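Local coordinates for uncharacterized protein (PDB 4ZKQ) that binds chemokines as a rodent gammaherpesvirus decoy receptor, probably keeping them from host receptors, at residues 44-53 with 163-174; 65-76 with 144-154. All blocks are in the same frame, centred on the assembly; numbering follows the deposited sequence. Where two conformers were deposited one is given.

Contact 1: 44-53 with 163-174; sequences VEDIITQTCD and EALIHFKELSGA
T51 O, at the C-terminal end of helix 44-51, is approached by two groups: H167 NE2 donates to it at 3.0 Å, and a water lies 2.9 Å from the same T51 O. The histidine bond is fairly straight (158° at the hydrogen) and runs in the ring plane, so T51 O meets the imidazole at its edge; seen from the carbonyl, however, the donor stands well above the plane. With CG trans to the backbone N (chi1 -179°), H167 extends from strand 163-169 to the helix end. The T51 hydroxyl is fixed by its own helix, donating to I47 O at 2.8 Å, while T51 N binds I47 O from the other face of that carbonyl. This holds T51 OG1 3.2 Å from H167 CD2. C52 SG also nears the imidazole obliquely.

Earlier in the helix the chemistry turns apolar. L165 divides its branches: CD2 touches I47 CG2 at 3.8 Å and V44 CG1 at 4.1 Å, whereas L165 CD1 lies alongside I48 CG1 at 3.9 Å. V44 CG1 also meets E163 OE2.

Helix and strand axes approach to 10.1 Å at 22°, a nearly parallel packing of helix on sheet. The C52-C177 disulfide ties the helix exit to strand 175-181, which neighbours strand 161-169 in the seven-stranded sheet, and V44 reaches V91 of strand 85-94 on the other side.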
loop_
_atom_site.group_PDB
_atom_site.type_symbol
_atom_site.label_atom_id
_atom_site.label_comp_id
_atom_site.label_asym_id
_atom_site.label_seq_id
_atom_site.Cartn_x
_atom_site.Cartn_y
_atom_site.Cartn_z
ATOM N N VAL A 44 9.108 -15.417 -7.142
ATOM C CA VAL A 44 8.215 -14.272 -6.981
ATOM C C VAL A 44 6.755 -14.599 -7.301
ATOM O O VAL A 44 5.850 -14.222 -6.559
ATOM C CB VAL A 44 8.680 -13.104 -7.882
ATOM C CG1 VAL A 44 7.624 -12.017 -7.991
ATOM C CG2 VAL A 44 9.986 -12.523 -7.362
ATOM N N GLU A 45 6.521 -15.297 -8.410
ATOM C CA GLU A 45 5.158 -15.514 -8.867
ATOM C C GLU A 45 4.408 -16.445 -7.916
ATOM O O GLU A 45 3.193 -16.324 -7.752
ATOM C CB GLU A 45 5.147 -16.073 -10.299
ATOM C CG GLU A 45 5.874 -17.400 -10.464
ATOM C CD GLU A 45 6.118 -17.761 -11.922
ATOM O OE1 GLU A 45 5.886 -16.905 -12.801
ATOM O OE2 GLU A 45 6.543 -18.904 -12.186
ATOM N N ASP A 46 5.132 -17.359 -7.274
ATOM C CA ASP A 46 4.527 -18.257 -6.303
ATOM C C ASP A 46 4.225 -17.520 -5.008
ATOM O O ASP A 46 3.207 -17.777 -4.374
ATOM C CB ASP A 46 5.430 -19.456 -6.005
ATOM C CG ASP A 46 5.430 -20.493 -7.122
ATOM O OD1 ASP A 46 4.669 -20.341 -8.102
ATOM O OD2 ASP A 46 6.191 -21.473 -7.006
ATOM N N ILE A 47 5.127 -16.630 -4.600
ATOM C CA ILE A 47 4.860 -15.765 -3.454
ATOM C C ILE A 47 3.562 -15.008 -3.693
ATOM O O ILE A 47 2.707 -14.925 -2.811
ATOM C CB ILE A 47 5.993 -14.750 -3.205
ATOM C CG1 ILE A 47 7.291 -15.468 -2.838
ATOM C CG2 ILE A 47 5.601 -13.763 -2.097
ATOM C CD1 ILE A 47 8.516 -14.563 -2.816
ATOM N N ILE A 48 3.420 -14.438 -4.885
ATOM C CA ILE A 48 2.227 -13.666 -5.194
ATOM C C ILE A 48 0.985 -14.568 -5.157
ATOM O O ILE A 48 -0.023 -14.243 -4.519
ATOM C CB ILE A 48 2.341 -12.984 -6.570
ATOM C CG1 ILE A 48 3.447 -11.924 -6.520
ATOM C CG2 ILE A 48 1.002 -12.352 -6.972
ATOM C CD1 ILE A 48 3.878 -11.424 -7.861
ATOM N N THR A 49 1.073 -15.705 -5.840
ATOM C CA THR A 49 -0.019 -16.681 -5.862
ATOM C C THR A 49 -0.488 -17.057 -4.466
ATOM O O THR A 49 -1.685 -17.176 -4.212
ATOM C CB THR A 49 0.410 -17.969 -6.593
ATOM O OG1 THR A 49 0.509 -17.694 -7.990
ATOM C CG2 THR A 49 -0.593 -19.113 -6.371
ATOM N N GLN A 50 0.455 -17.254 -3.557
ATOM C CA GLN A 50 0.102 -17.777 -2.248
ATOM C C GLN A 50 -0.314 -16.718 -1.222
ATOM O O GLN A 50 -1.114 -17.026 -0.345
ATOM C CB GLN A 50 1.268 -18.585 -1.684
ATOM C CG GLN A 50 1.545 -19.867 -2.467
ATOM C CD GLN A 50 2.708 -20.660 -1.895
ATOM O OE1 GLN A 50 3.098 -20.472 -0.744
ATOM N NE2 GLN A 50 3.278 -21.541 -2.710
ATOM N N THR A 51 0.209 -15.491 -1.316
ATOM C CA THR A 51 0.075 -14.535 -0.202
ATOM C C THR A 51 -0.472 -13.144 -0.551
ATOM O O THR A 51 -0.718 -12.344 0.352
ATOM C CB THR A 51 1.440 -14.337 0.506
ATOM O OG1 THR A 51 2.358 -13.662 -0.364
ATOM C CG2 THR A 51 2.022 -15.693 0.920
ATOM N N CYS A 52 -0.676 -12.858 -1.833
ATOM C CA CYS A 52 -1.214 -11.561 -2.250
ATOM C C CYS A 52 -2.720 -11.595 -2.484
ATOM O O CYS A 52 -3.234 -12.529 -3.088
ATOM C CB CYS A 52 -0.511 -11.093 -3.526
ATOM S SG CYS A 52 1.245 -10.659 -3.300
ATOM N N ASP A 53 -3.413 -10.553 -2.023
ATOM C CA ASP A 53 -4.852 -10.411 -2.242
ATOM C C ASP A 53 -5.121 -9.369 -3.315
ATOM O O ASP A 53 -6.203 -9.316 -3.895
ATOM C CB ASP A 53 -5.550 -10.044 -0.927
ATOM C CG ASP A 53 -5.373 -11.111 0.133
ATOM O OD1 ASP A 53 -5.894 -12.226 -0.080
ATOM O OD2 ASP A 53 -4.695 -10.857 1.158
ATOM N N GLU A 163 13.250 -6.987 -11.629
ATOM C CA GLU A 163 11.985 -6.597 -11.032
ATOM C C GLU A 163 12.075 -6.636 -9.516
ATOM O O GLU A 163 12.951 -7.300 -8.951
ATOM C CB GLU A 163 10.862 -7.521 -11.507
ATOM C CG GLU A 163 10.961 -8.917 -10.944
ATOM C CD GLU A 163 9.860 -9.837 -11.438
ATOM O OE1 GLU A 163 9.288 -9.564 -12.509
ATOM O OE2 GLU A 163 9.576 -10.837 -10.751
ATOM N N ALA A 164 11.159 -5.926 -8.866
ATOM C CA ALA A 164 11.057 -5.955 -7.419
ATOM C C ALA A 164 9.604 -6.088 -6.982
ATOM O O ALA A 164 8.737 -5.300 -7.369
ATOM C CB ALA A 164 11.683 -4.713 -6.821
ATOM N N LEU A 165 9.367 -7.113 -6.178
ATOM C CA LEU A 165 8.098 -7.322 -5.506
ATOM C C LEU A 165 8.131 -6.705 -4.126
ATOM O O LEU A 165 9.096 -6.899 -3.387
ATOM C CB LEU A 165 7.802 -8.823 -5.390
ATOM C CG LEU A 165 6.637 -9.232 -4.483
ATOM C CD1 LEU A 165 5.304 -8.801 -5.081
ATOM C CD2 LEU A 165 6.664 -10.731 -4.216
ATOM N N ILE A 166 7.081 -5.970 -3.779
ATOM C CA ILE A 166 6.839 -5.604 -2.396
ATOM C C ILE A 166 5.525 -6.232 -1.961
ATOM O O ILE A 166 4.481 -6.028 -2.578
ATOM C CB ILE A 166 6.807 -4.087 -2.192
ATOM C CG1 ILE A 166 8.197 -3.504 -2.482
ATOM C CG2 ILE A 166 6.373 -3.748 -0.764
ATOM C CD1 ILE A 166 8.242 -2.014 -2.532
ATOM N N HIS A 167 5.612 -7.031 -0.909
ATOM C CA HIS A 167 4.450 -7.588 -0.257
ATOM C C HIS A 167 4.256 -6.796 1.016
ATOM O O HIS A 167 5.140 -6.791 1.866
ATOM C CB HIS A 167 4.642 -9.078 0.051
ATOM C CG HIS A 167 3.465 -9.706 0.710
ATOM N ND1 HIS A 167 3.158 -9.497 2.046
ATOM C CD2 HIS A 167 2.494 -10.514 0.231
ATOM C CE1 HIS A 167 2.059 -10.159 2.348
ATOM N NE2 HIS A 167 1.634 -10.787 1.264
ATOM N N PHE A 168 3.134 -6.092 1.126
ATOM C CA PHE A 168 2.795 -5.355 2.343
ATOM C C PHE A 168 1.639 -6.038 3.062
ATOM O O PHE A 168 0.507 -6.070 2.561
ATOM C CB PHE A 168 2.434 -3.906 2.007
ATOM C CG PHE A 168 2.259 -3.018 3.214
ATOM C CD1 PHE A 168 3.359 -2.495 3.875
ATOM C CD2 PHE A 168 0.999 -2.689 3.670
ATOM C CE1 PHE A 168 3.197 -1.672 4.985
ATOM C CE2 PHE A 168 0.833 -1.869 4.775
ATOM C CZ PHE A 168 1.931 -1.363 5.433
ATOM N N LYS A 169 1.930 -6.617 4.219
ATOM C CA LYS A 169 0.891 -7.242 5.028
ATOM C C LYS A 169 0.280 -6.186 5.927
ATOM O O LYS A 169 0.910 -5.718 6.878
ATOM C CB LYS A 169 1.432 -8.407 5.857
ATOM C CG LYS A 169 0.306 -9.201 6.499
ATOM C CD LYS A 169 0.779 -10.472 7.167
ATOM C CE LYS A 169 -0.397 -11.414 7.400
ATOM N NZ LYS A 169 0.015 -12.686 8.053
ATOM N N GLU A 170 -0.940 -5.787 5.591
ATOM C CA GLU A 170 -1.652 -4.772 6.345
ATOM C C GLU A 170 -2.048 -5.272 7.718
ATOM O O GLU A 170 -2.035 -6.475 8.001
ATOM C CB GLU A 170 -2.908 -4.318 5.590
ATOM C CG GLU A 170 -2.609 -3.637 4.274
ATOM C CD GLU A 170 -3.838 -3.025 3.625
ATOM O OE1 GLU A 170 -4.962 -3.427 3.979
ATOM O OE2 GLU A 170 -3.677 -2.143 2.757
ATOM N N LEU A 171 -2.419 -4.328 8.567
ATOM C CA LEU A 171 -2.903 -4.655 9.897
ATOM C C LEU A 171 -4.066 -5.642 9.791
ATOM O O LEU A 171 -4.195 -6.560 10.597
ATOM C CB LEU A 171 -3.313 -3.376 10.630
ATOM C CG LEU A 171 -3.774 -3.500 12.078
ATOM C CD1 LEU A 171 -2.663 -4.045 12.967
ATOM C CD2 LEU A 171 -4.238 -2.138 12.561
ATOM N N SER A 172 -4.890 -5.470 8.762
ATOM C CA SER A 172 -6.000 -6.384 8.505
ATOM C C SER A 172 -5.557 -7.821 8.236
ATOM O O SER A 172 -6.339 -8.755 8.395
ATOM C CB SER A 172 -6.801 -5.908 7.303
ATOM O OG SER A 172 -6.021 -6.051 6.126
ATOM N N GLY A 173 -4.317 -7.981 7.787
ATOM C CA GLY A 173 -3.842 -9.260 7.288
ATOM C C GLY A 173 -3.859 -9.340 5.770
ATOM O O GLY A 173 -3.318 -10.280 5.185
ATOM N N ALA A 174 -4.475 -8.355 5.121
ATOM C CA ALA A 174 -4.524 -8.335 3.663
ATOM C C ALA A 174 -3.119 -8.221 3.079
ATOM O O ALA A 174 -2.287 -7.465 3.583
ATOM C CB ALA A 174 -5.396 -7.192 3.178
HETATM O O HOH W 1 -0.992 -11.650 3.189
#

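Contact 2: 65-76 with 144-154; sequences LLEKETAVLPLS and EESLAVLRVPG
R151 closes one end of an antiparallel beta ladder between strands 68-74 and 147-152 by gripping the type I' turn L65-K68, which joins strands 63-65 and 68-74 into a beta hairpin. Its guanidinium works edge-on: NH1 donates to L65 O at 2.9 Å and NH2 to L66 O at 3.0 Å, both acceptors near the guanidinium plane. A bend (chi3 64°) turns the guanidinium edge toward these carbonyls. K68 CB sits 3.5 Å above one guanidinium face, offset toward the rim, and the chain beyond crosses the arginine at roughly right angles, K68 CG 3.4 Å from R151 NH2. A water bound to K68 NZ and R151 NE bridges the two cations, K68 NZ staying 4.8 Å from R151 NH2.

The turn is set by its own bonds: L65 O takes K68 N as well as R151 NH1, from opposite faces of its plane, and K68 O accepts both L65 N and the T70 hydroxyl.

Further along, paired backbone bonds set the register at E69-V152, A71-L150 and L73-A148. T70 CG2 packs on V149 CG1, and V72 CG1 on L147 CD1, on one face, which L242 and L238 of strand 233-244 help cover. On the other, L73 CD1 meets L150 CD1 at 3.7 Å. Past the paired strands, L75 N donates to S146 O (2.9 Å, 170°), and L75 CD2 rests 3.8 Å from A148 CB.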
loop_
_atom_site.group_PDB
_atom_site.type_symbol
_atom_site.label_atom_id
_atom_site.label_comp_id
_atom_site.label_asym_id
_atom_site.label_seq_id
_atom_site.Cartn_x
_atom_site.Cartn_y
_atom_site.Cartn_z
ATOM N N LEU A 65 21.675 9.378 -7.904
ATOM C CA LEU A 65 21.571 10.242 -6.736
ATOM C C LEU A 65 22.654 9.884 -5.730
ATOM O O LEU A 65 22.863 8.703 -5.435
ATOM C CB LEU A 65 20.195 10.108 -6.081
ATOM C CG LEU A 65 18.969 10.489 -6.910
ATOM C CD1 LEU A 65 17.719 10.005 -6.213
ATOM C CD2 LEU A 65 18.896 11.991 -7.121
ATOM N N LEU A 66 23.329 10.900 -5.199
ATOM C CA LEU A 66 24.425 10.691 -4.259
ATOM C C LEU A 66 25.352 9.578 -4.746
ATOM O O LEU A 66 25.762 8.714 -3.979
ATOM C CB LEU A 66 23.870 10.376 -2.865
ATOM C CG LEU A 66 23.105 11.539 -2.228
ATOM C CD1 LEU A 66 22.402 11.129 -0.942
ATOM C CD2 LEU A 66 24.041 12.702 -1.947
ATOM N N GLU A 67 25.622 9.600 -6.049
ATOM C CA GLU A 67 26.648 8.771 -6.695
ATOM C C GLU A 67 26.305 7.282 -6.871
ATOM O O GLU A 67 27.191 6.473 -7.158
ATOM C CB GLU A 67 27.971 8.899 -5.928
ATOM C CG GLU A 67 28.414 10.353 -5.734
ATOM C CD GLU A 67 29.815 10.487 -5.159
ATOM O OE1 GLU A 67 30.560 9.485 -5.144
ATOM O OE2 GLU A 67 30.171 11.603 -4.724
ATOM N N LYS A 68 25.031 6.924 -6.732
ATOM C CA LYS A 68 24.571 5.579 -7.091
ATOM C C LYS A 68 23.195 5.633 -7.739
ATOM O O LYS A 68 22.437 6.581 -7.525
ATOM C CB LYS A 68 24.505 4.660 -5.869
ATOM C CG LYS A 68 25.837 4.365 -5.199
ATOM C CD LYS A 68 25.646 3.369 -4.060
ATOM C CE LYS A 68 26.901 3.203 -3.215
ATOM N NZ LYS A 68 26.670 2.307 -2.038
ATOM N N GLU A 69 22.878 4.619 -8.536
ATOM C CA GLU A 69 21.538 4.482 -9.093
ATOM C C GLU A 69 20.576 4.141 -7.964
ATOM O O GLU A 69 20.791 3.175 -7.236
ATOM C CB GLU A 69 21.510 3.409 -10.175
ATOM C CG GLU A 69 22.074 3.866 -11.507
ATOM C CD GLU A 69 20.995 4.379 -12.440
ATOM O OE1 GLU A 69 20.483 3.570 -13.241
ATOM O OE2 GLU A 69 20.651 5.579 -12.369
ATOM N N THR A 70 19.524 4.943 -7.826
ATOM C CA THR A 70 18.620 4.856 -6.687
ATOM C C THR A 70 17.158 4.723 -7.107
ATOM O O THR A 70 16.673 5.510 -7.921
ATOM C CB THR A 70 18.764 6.104 -5.801
ATOM O OG1 THR A 70 20.142 6.273 -5.442
ATOM C CG2 THR A 70 17.907 5.986 -4.542
ATOM N N ALA A 71 16.467 3.734 -6.538
ATOM C CA ALA A 71 15.024 3.567 -6.722
ATOM C C ALA A 71 14.318 3.792 -5.392
ATOM O O ALA A 71 14.818 3.395 -4.339
ATOM C CB ALA A 71 14.706 2.191 -7.267
ATOM N N VAL A 72 13.166 4.443 -5.450
ATOM C CA VAL A 72 12.385 4.756 -4.266
ATOM C C VAL A 72 10.981 4.216 -4.471
ATOM O O VAL A 72 10.227 4.724 -5.296
ATOM C CB VAL A 72 12.342 6.270 -3.995
ATOM C CG1 VAL A 72 11.485 6.578 -2.773
ATOM C CG2 VAL A 72 13.761 6.810 -3.802
ATOM N N LEU A 73 10.646 3.175 -3.714
ATOM C CA LEU A 73 9.379 2.469 -3.885
ATOM C C LEU A 73 8.471 2.646 -2.667
ATOM O O LEU A 73 8.925 2.555 -1.529
ATOM C CB LEU A 73 9.647 0.986 -4.131
ATOM C CG LEU A 73 10.546 0.670 -5.318
ATOM C CD1 LEU A 73 10.880 -0.799 -5.342
ATOM C CD2 LEU A 73 9.889 1.081 -6.625
ATOM N N PRO A 74 7.178 2.910 -2.899
ATOM C CA PRO A 74 6.258 2.973 -1.766
ATOM C C PRO A 74 5.945 1.575 -1.252
ATOM O O PRO A 74 5.795 0.669 -2.071
ATOM C CB PRO A 74 5.018 3.626 -2.367
ATOM C CG PRO A 74 5.022 3.149 -3.781
ATOM C CD PRO A 74 6.475 3.095 -4.182
ATOM N N LEU A 75 5.836 1.392 0.060
ATOM C CA LEU A 75 5.480 0.077 0.578
ATOM C C LEU A 75 4.025 -0.229 0.226
ATOM O O LEU A 75 3.664 -1.389 0.054
ATOM C CB LEU A 75 5.734 -0.017 2.085
ATOM C CG LEU A 75 7.209 0.047 2.511
ATOM C CD1 LEU A 75 7.366 -0.407 3.953
ATOM C CD2 LEU A 75 8.139 -0.775 1.626
ATOM N N SER A 76 3.207 0.815 0.080
ATOM C CA SER A 76 1.874 0.673 -0.506
ATOM C C SER A 76 1.588 1.852 -1.446
ATOM O O SER A 76 1.721 2.999 -1.031
ATOM C CB SER A 76 0.814 0.603 0.600
ATOM O OG SER A 76 -0.493 0.517 0.057
ATOM N N GLU A 144 1.859 2.566 6.108
ATOM C CA GLU A 144 1.568 2.532 4.675
ATOM C C GLU A 144 2.381 3.492 3.836
ATOM O O GLU A 144 2.631 3.229 2.658
ATOM C CB GLU A 144 0.107 2.867 4.415
ATOM C CG GLU A 144 -0.870 1.770 4.701
ATOM C CD GLU A 144 -2.232 2.102 4.144
ATOM O OE1 GLU A 144 -2.408 3.216 3.595
ATOM O OE2 GLU A 144 -3.131 1.250 4.263
ATOM N N GLU A 145 2.743 4.624 4.429
ATOM C CA GLU A 145 3.414 5.699 3.710
ATOM C C GLU A 145 4.921 5.483 3.595
ATOM O O GLU A 145 5.623 6.265 2.951
ATOM C CB GLU A 145 3.134 7.032 4.409
ATOM C CG GLU A 145 1.689 7.182 4.867
ATOM C CD GLU A 145 1.315 8.620 5.151
ATOM O OE1 GLU A 145 1.290 9.005 6.338
ATOM O OE2 GLU A 145 1.048 9.363 4.183
ATOM N N SER A 146 5.419 4.418 4.210
ATOM C CA SER A 146 6.857 4.178 4.240
ATOM C C SER A 146 7.395 3.789 2.881
ATOM O O SER A 146 6.636 3.502 1.955
ATOM C CB SER A 146 7.194 3.091 5.261
ATOM O OG SER A 146 6.710 3.451 6.535
ATOM N N LEU A 147 8.721 3.784 2.778
ATOM C CA LEU A 147 9.402 3.579 1.515
ATOM C C LEU A 147 10.477 2.518 1.624
ATOM O O LEU A 147 11.036 2.286 2.693
ATOM C CB LEU A 147 10.034 4.886 1.044
ATOM C CG LEU A 147 9.141 6.121 1.073
ATOM C CD1 LEU A 147 9.986 7.340 0.776
ATOM C CD2 LEU A 147 7.998 5.982 0.079
ATOM N N ALA A 148 10.746 1.874 0.497
ATOM C CA ALA A 148 11.904 1.021 0.345
ATOM C C ALA A 148 12.798 1.703 -0.666
ATOM O O ALA A 148 12.317 2.194 -1.686
ATOM C CB ALA A 148 11.522 -0.358 -0.117
ATOM N N VAL A 149 14.090 1.748 -0.369
ATOM C CA VAL A 149 15.049 2.415 -1.232
ATOM C C VAL A 149 16.103 1.406 -1.628
ATOM O O VAL A 149 16.647 0.703 -0.782
ATOM C CB VAL A 149 15.693 3.630 -0.536
ATOM C CG1 VAL A 149 16.628 4.360 -1.490
ATOM C CG2 VAL A 149 14.621 4.574 -0.044
ATOM N N LEU A 150 16.360 1.315 -2.926
ATOM C CA LEU A 150 17.384 0.428 -3.447
ATOM C C LEU A 150 18.500 1.260 -4.041
ATOM O O LEU A 150 18.241 2.269 -4.695
ATOM C CB LEU A 150 16.817 -0.518 -4.505
ATOM C CG LEU A 150 15.737 -1.494 -4.029
ATOM C CD1 LEU A 150 14.378 -0.828 -4.092
ATOM C CD2 LEU A 150 15.768 -2.737 -4.883
ATOM N N ARG A 151 19.738 0.835 -3.805
ATOM C CA ARG A 151 20.901 1.545 -4.326
ATOM C C ARG A 151 21.909 0.570 -4.908
ATOM O O ARG A 151 22.179 -0.488 -4.339
ATOM C CB ARG A 151 21.538 2.404 -3.233
ATOM C CG ARG A 151 20.798 3.719 -3.038
ATOM C CD ARG A 151 21.309 4.535 -1.873
ATOM N NE ARG A 151 22.684 4.987 -2.051
ATOM C CZ ARG A 151 23.044 6.047 -2.767
ATOM N NH1 ARG A 151 22.135 6.779 -3.402
ATOM N NH2 ARG A 151 24.327 6.372 -2.850
ATOM N N VAL A 152 22.437 0.929 -6.073
ATOM C CA VAL A 152 23.383 0.084 -6.784
ATOM C C VAL A 152 24.300 0.998 -7.620
ATOM O O VAL A 152 23.856 2.034 -8.116
ATOM C CB VAL A 152 22.635 -0.959 -7.654
ATOM C CG1 VAL A 152 21.838 -0.280 -8.771
ATOM C CG2 VAL A 152 23.583 -1.995 -8.211
ATOM N N PRO A 153 25.590 0.640 -7.755
ATOM C CA PRO A 153 26.531 1.633 -8.290
ATOM C C PRO A 153 26.613 1.699 -9.809
ATOM O O PRO A 153 25.760 1.153 -10.515
ATOM C CB PRO A 153 27.887 1.176 -7.714
ATOM C CG PRO A 153 27.627 -0.113 -6.967
ATOM C CD PRO A 153 26.284 -0.605 -7.394
ATOM N N GLY A 154 27.652 2.386 -10.285
ATOM C CA GLY A 154 28.006 2.446 -11.695
ATOM C C GLY A 154 26.900 3.017 -12.552
ATOM O O GLY A 154 25.908 3.526 -12.023
HETATM O O HOH W 2 24.858 0.296 -2.677
HETATM O O HOH W 3 24.792 3.811 -0.613
#

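Both are buried: contact 1 is centred about 11 Å from the chain centre and contact 2 about 16 Å; none of the touching residues of contact 1 is exposed, whereas contact 2 runs out to partly exposed K68 and E69 and exposed G154. Contact 1 lays a helix on the seven-stranded sheet; contact 2 pairs the two middle strands of a four-stranded one. Side-chain packing and a histidine bond hold the first, a backbone ladder with an arginine clamp at its turn end the second. The two touch where I166 CD1 lies 3.7 Å from L73 CB and F168 CB 3.4 Å from L75 O. Along the chain, contact 2 is nested within the loop closed by contact 1.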